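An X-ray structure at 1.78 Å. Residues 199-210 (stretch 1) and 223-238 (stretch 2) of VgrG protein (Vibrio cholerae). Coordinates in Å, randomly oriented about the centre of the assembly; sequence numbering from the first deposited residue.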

# COMPACT_ATOMS: atom_id res chain seq x y z
N PRO A 199 -1.06 -13.04 10.99
CA PRO A 199 -0.31 -14.18 11.58
C PRO A 199 0.99 -13.80 12.28
O PRO A 199 1.36 -14.43 13.27
N TRP A 200 1.65 -12.74 11.78
CA TRP A 200 2.91 -12.25 12.36
C TRP A 200 2.73 -11.55 13.70
O TRP A 200 3.71 -11.43 14.43
N TYR A 201 1.52 -11.04 14.00
CA TYR A 201 1.30 -10.34 15.26
C TYR A 201 1.15 -11.31 16.42
O TYR A 201 0.26 -12.16 16.41
N GLN A 202 2.03 -11.17 17.42
CA GLN A 202 2.04 -12.05 18.59
C GLN A 202 1.49 -11.34 19.82
O GLN A 202 2.23 -10.69 20.56
N LYS A 203 0.17 -11.44 20.01
CA LYS A 203 -0.49 -10.79 21.12
C LYS A 203 0.04 -11.20 22.51
O LYS A 203 -0.01 -10.38 23.44
N SER A 204 0.63 -12.41 22.62
CA SER A 204 1.21 -12.91 23.87
C SER A 204 2.35 -12.00 24.38
O SER A 204 2.64 -11.99 25.58
N LEU A 205 2.99 -11.25 23.46
CA LEU A 205 4.08 -10.34 23.81
C LEU A 205 3.66 -9.18 24.73
O LEU A 205 4.51 -8.63 25.44
N LYS A 206 2.37 -8.80 24.72
CA LYS A 206 1.88 -7.72 25.58
C LYS A 206 2.03 -8.09 27.05
O LYS A 206 2.67 -7.35 27.81
N SER A 207 1.48 -9.26 27.44
CA SER A 207 1.56 -9.76 28.82
C SER A 207 3.01 -10.10 29.19
O SER A 207 3.41 -9.89 30.34
N GLN A 208 3.80 -10.54 28.20
CA GLN A 208 5.21 -10.84 28.41
C GLN A 208 5.95 -9.57 28.83
O GLN A 208 6.66 -9.60 29.83
N PHE A 209 5.71 -8.42 28.13
CA PHE A 209 6.37 -7.15 28.48
C PHE A 209 6.03 -6.73 29.92
O PHE A 209 6.92 -6.30 30.66
N ALA A 210 4.76 -6.86 30.30
CA ALA A 210 4.27 -6.51 31.64
C ALA A 210 5.05 -7.27 32.73
O ALA A 210 5.44 -6.66 33.73
N LEU A 223 0.30 1.25 27.10
CA LEU A 223 0.72 1.79 25.80
C LEU A 223 2.10 1.21 25.46
O LEU A 223 2.32 0.77 24.32
N ALA A 224 3.02 1.15 26.46
CA ALA A 224 4.36 0.58 26.28
C ALA A 224 4.28 -0.89 25.89
O ALA A 224 4.98 -1.30 24.97
N ALA A 225 3.40 -1.68 26.56
CA ALA A 225 3.22 -3.11 26.26
C ALA A 225 2.70 -3.33 24.83
O ALA A 225 3.16 -4.25 24.15
N ASN A 226 1.76 -2.47 24.37
CA ASN A 226 1.21 -2.52 23.02
C ASN A 226 2.28 -2.22 21.98
O ASN A 226 2.39 -2.95 20.99
N VAL A 227 3.07 -1.15 22.21
CA VAL A 227 4.16 -0.77 21.29
C VAL A 227 5.19 -1.90 21.22
O VAL A 227 5.62 -2.27 20.13
N PHE A 228 5.54 -2.46 22.39
CA PHE A 228 6.50 -3.57 22.44
C PHE A 228 6.01 -4.76 21.62
O PHE A 228 6.78 -5.28 20.84
N ALA A 229 4.74 -5.18 21.81
CA ALA A 229 4.21 -6.33 21.06
C ALA A 229 4.20 -6.07 19.55
O ALA A 229 4.56 -6.97 18.78
N TYR A 230 3.82 -4.85 19.14
CA TYR A 230 3.76 -4.47 17.73
C TYR A 230 5.16 -4.51 17.10
O TYR A 230 5.36 -5.21 16.10
N LEU A 231 6.12 -3.76 17.69
CA LEU A 231 7.50 -3.70 17.17
C LEU A 231 8.19 -5.05 17.23
O LEU A 231 8.78 -5.46 16.23
N THR A 232 8.10 -5.77 18.37
CA THR A 232 8.73 -7.09 18.47
C THR A 232 8.17 -8.04 17.41
O THR A 232 8.95 -8.73 16.78
N SER A 233 6.84 -8.04 17.19
CA SER A 233 6.22 -8.90 16.17
C SER A 233 6.80 -8.59 14.78
O SER A 233 7.14 -9.52 14.05
N ILE A 234 6.96 -7.30 14.44
CA ILE A 234 7.53 -6.89 13.15
C ILE A 234 9.00 -7.30 13.04
O ILE A 234 9.40 -7.83 12.01
N TYR A 235 9.80 -7.03 14.09
CA TYR A 235 11.23 -7.36 14.09
C TYR A 235 11.44 -8.87 13.93
O TYR A 235 12.28 -9.28 13.12
N LEU A 236 10.67 -9.69 14.68
CA LEU A 236 10.76 -11.15 14.62
C LEU A 236 10.34 -11.68 13.26
O LEU A 236 11.01 -12.56 12.72
N LYS A 237 9.24 -11.14 12.69
CA LYS A 237 8.78 -11.54 11.36
C LYS A 237 9.82 -11.19 10.28
O LYS A 237 10.05 -12.00 9.37
N THR A 238 10.45 -10.00 10.40
CA THR A 238 11.48 -9.57 9.44
C THR A 238 12.65 -10.57 9.48
O THR A 238 13.13 -10.99 8.42

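Where do the two backbones come close enough for side chains to interlock? The helix of stretch 1 crosses the long helix 223-238 at 126°, with axes 7.9 Å apart at their closest, and small residues line the near side of the long helix. Leu205 CA lies 4.9 Å from Ala229 CA, and Lys206 CA lies 4.8 Å from Ala225 CA. At these places the second helix offers only a methyl group, so the backbones can draw near.

Which bump fills the central hollow? Leu205 points toward the long helix and, with chi1 m and chi2 t, sits as a knob among Phe228, Ala229, Thr232 and Ser233. Its CB is 3.8 Å from Ala229 CB, while its CD1 reaches 3.7 Å from Thr232 CG2. Lys206 leaves sideways and runs along the flank of the hollow: its CG lies 3.6 Å from Ala229 CB and its CD 3.0 Å from Asn226 OD1, a tight contact with a carbon. Its amino group is satisfied elsewhere in the structure.

How do the aromatic side chains close the two ends? At one end Phe209, chi1 t, points toward the long helix and packs against Ala224 and Ala225, with CE2 3.7 Å from Ala224 CB and CD2 4.0 Å from Ala225 CB. Phe228, also t, meets it obliquely, the ring planes at 35° and Phe209 CD1 3.4 Å from Phe228 CG; Phe209 CD1 lies over a face of the Phe228 ring. At the other end Trp200, chi1 p, points toward the long helix and packs among Tyr230, Ser233, Ile234 and Lys237. Its CZ3 packs 3.7 Å from Ile234 CG1, its CH2 4.1 Å from Tyr230 CE1, and its CB 3.6 Å from Lys237 CG. Ser233 CB and Tyr230 CE1 both lie at the edge of the indole. Tyr201, chi1 t, starts sideways, but its end comes nearer the long helix, bringing CE1 to 4.1 Å from Ala229 CB.

What holds the polar atoms within this packing? Ser233, chi1 m, points toward stretch 1, and its OG accepts a nearly straight hydrogen bond from Gln202 N at 2.9 Å. The same OG donates to Ala229 O at 2.7 Å, so one small side chain links the loop to the helix backbone. Water 1 bridges the stretches, donating to Trp200 O at 2.6 Å and Ser233 O at 2.8 Å and accepting from Gln202 NE2 at 3.0 Å. Water 2 makes a second bridge, accepting from Tyr201 OH at 2.7 Å and donating to Asn226 O at 2.6 Å.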

# COMPACT_ATOMS: atom_id res chain seq x y z
CB PRO A 199 -0.04 -15.10 10.38
CG PRO A 199 -1.02 -14.69 9.35
CD PRO A 199 -1.28 -13.23 9.55
CB TRP A 200 3.65 -11.35 11.36
CG TRP A 200 2.85 -10.18 10.86
CD1 TRP A 200 2.18 -10.10 9.67
CD2 TRP A 200 2.66 -8.92 11.52
NE1 TRP A 200 1.57 -8.88 9.55
CE2 TRP A 200 1.84 -8.13 10.67
CE3 TRP A 200 3.09 -8.38 12.74
CZ2 TRP A 200 1.45 -6.83 11.02
CZ3 TRP A 200 2.70 -7.09 13.08
CH2 TRP A 200 1.88 -6.34 12.23
CB TYR A 201 0.11 -9.37 15.19
CG TYR A 201 -0.11 -8.62 16.48
CD1 TYR A 201 0.83 -7.69 16.95
CD2 TYR A 201 -1.25 -8.83 17.25
CE1 TYR A 201 0.63 -7.00 18.14
CE2 TYR A 201 -1.47 -8.13 18.43
CZ TYR A 201 -0.53 -7.21 18.87
OH TYR A 201 -0.73 -6.55 20.06
CB GLN A 202 3.44 -12.61 18.83
CG GLN A 202 4.00 -13.31 17.59
CD GLN A 202 5.29 -14.03 17.90
OE1 GLN A 202 5.37 -14.83 18.83
NE2 GLN A 202 6.31 -13.79 17.09
CB LYS A 203 -2.00 -10.94 21.02
CG LYS A 203 -2.74 -10.06 21.99
CD LYS A 203 -3.82 -9.25 21.30
CE LYS A 203 -4.86 -8.78 22.29
NZ LYS A 203 -5.56 -9.90 22.97
CB SER A 204 1.70 -14.34 23.70
OG SER A 204 2.78 -14.43 22.79
CB LEU A 205 4.80 -9.82 22.56
CG LEU A 205 5.61 -10.86 21.80
CD1 LEU A 205 5.99 -10.34 20.44
CD2 LEU A 205 6.86 -11.30 22.60
CB LYS A 206 0.41 -7.44 25.30
CG LYS A 206 0.21 -6.62 24.06
CD LYS A 206 -1.19 -6.15 24.03
CE LYS A 206 -2.02 -7.10 23.27
NZ LYS A 206 -3.42 -7.00 23.72
CB SER A 207 0.65 -10.96 29.03
OG SER A 207 0.91 -11.98 28.09
CB GLN A 208 5.84 -11.45 27.14
CG GLN A 208 7.23 -12.07 27.39
CD GLN A 208 7.21 -13.51 27.90
OE1 GLN A 208 8.24 -14.18 27.96
NE2 GLN A 208 6.03 -14.05 28.26
CB PHE A 209 5.99 -6.02 27.49
CG PHE A 209 6.72 -4.72 27.71
CD1 PHE A 209 8.03 -4.56 27.28
CD2 PHE A 209 6.11 -3.65 28.37
CE1 PHE A 209 8.71 -3.36 27.48
CE2 PHE A 209 6.79 -2.46 28.58
CZ PHE A 209 8.09 -2.32 28.14
CB ALA A 210 2.78 -6.80 31.74
CB LEU A 223 0.78 3.33 25.86
CG LEU A 223 0.91 4.08 24.53
CD1 LEU A 223 -0.33 3.91 23.69
CD2 LEU A 223 1.15 5.55 24.78
CB ALA A 224 5.20 0.75 27.54
CB ALA A 225 2.31 -3.76 27.28
CB ASN A 226 0.02 -1.55 22.88
CG ASN A 226 -1.25 -2.04 23.54
OD1 ASN A 226 -1.59 -3.21 23.49
ND2 ASN A 226 -2.01 -1.15 24.12
CB VAL A 227 4.81 0.60 21.62
CG1 VAL A 227 6.02 0.87 20.74
CG2 VAL A 227 3.79 1.74 21.47
CB PHE A 228 6.77 -4.00 23.89
CG PHE A 228 7.63 -5.23 24.02
CD1 PHE A 228 9.02 -5.14 24.00
CD2 PHE A 228 7.06 -6.49 24.19
CE1 PHE A 228 9.81 -6.28 24.16
CE2 PHE A 228 7.86 -7.62 24.36
CZ PHE A 228 9.23 -7.51 24.33
CB ALA A 229 2.82 -6.68 21.54
CB TYR A 230 3.13 -3.07 17.59
CG TYR A 230 3.08 -2.56 16.17
CD1 TYR A 230 2.17 -3.08 15.25
CD2 TYR A 230 3.97 -1.59 15.72
CE1 TYR A 230 2.13 -2.63 13.93
CE2 TYR A 230 3.94 -1.13 14.41
CZ TYR A 230 3.02 -1.65 13.52
OH TYR A 230 3.00 -1.21 12.22
CB LEU A 231 8.33 -2.65 17.92
CG LEU A 231 8.02 -1.19 17.59
CD1 LEU A 231 8.89 -0.26 18.42
CD2 LEU A 231 8.21 -0.90 16.08
CB THR A 232 8.65 -7.67 19.89
OG1 THR A 232 9.19 -6.73 20.82
CG2 THR A 232 9.41 -8.97 20.02
CB SER A 233 4.71 -8.75 16.17
OG SER A 233 4.18 -9.24 17.39
CB ILE A 234 7.31 -5.37 12.89
CG1 ILE A 234 5.82 -5.09 12.60
CG2 ILE A 234 8.22 -4.86 11.73
CD1 ILE A 234 5.47 -3.65 12.40
CB TYR A 235 11.93 -6.87 15.37
CG TYR A 235 12.21 -5.38 15.47
CD1 TYR A 235 11.31 -4.44 14.96
CD2 TYR A 235 13.31 -4.91 16.18
CE1 TYR A 235 11.52 -3.07 15.14
CE2 TYR A 235 13.53 -3.54 16.34
CZ TYR A 235 12.62 -2.63 15.85
OH TYR A 235 12.88 -1.29 16.00
CB LEU A 236 9.95 -11.82 15.75
CG LEU A 236 10.46 -11.61 17.18
CD1 LEU A 236 9.55 -12.33 18.18
CD2 LEU A 236 11.91 -12.06 17.35
CB LYS A 237 7.40 -10.93 11.03
CG LYS A 237 6.82 -11.39 9.68
CD LYS A 237 6.47 -12.88 9.65
CE LYS A 237 5.74 -13.23 8.38
NZ LYS A 237 5.34 -14.65 8.40
CB THR A 238 11.90 -8.12 9.68
OG1 THR A 238 10.74 -7.29 9.54
CG2 THR A 238 12.95 -7.65 8.67
O HOH W 1 6.24 -12.13 14.59
O HOH W 2 0.30 -4.09 20.03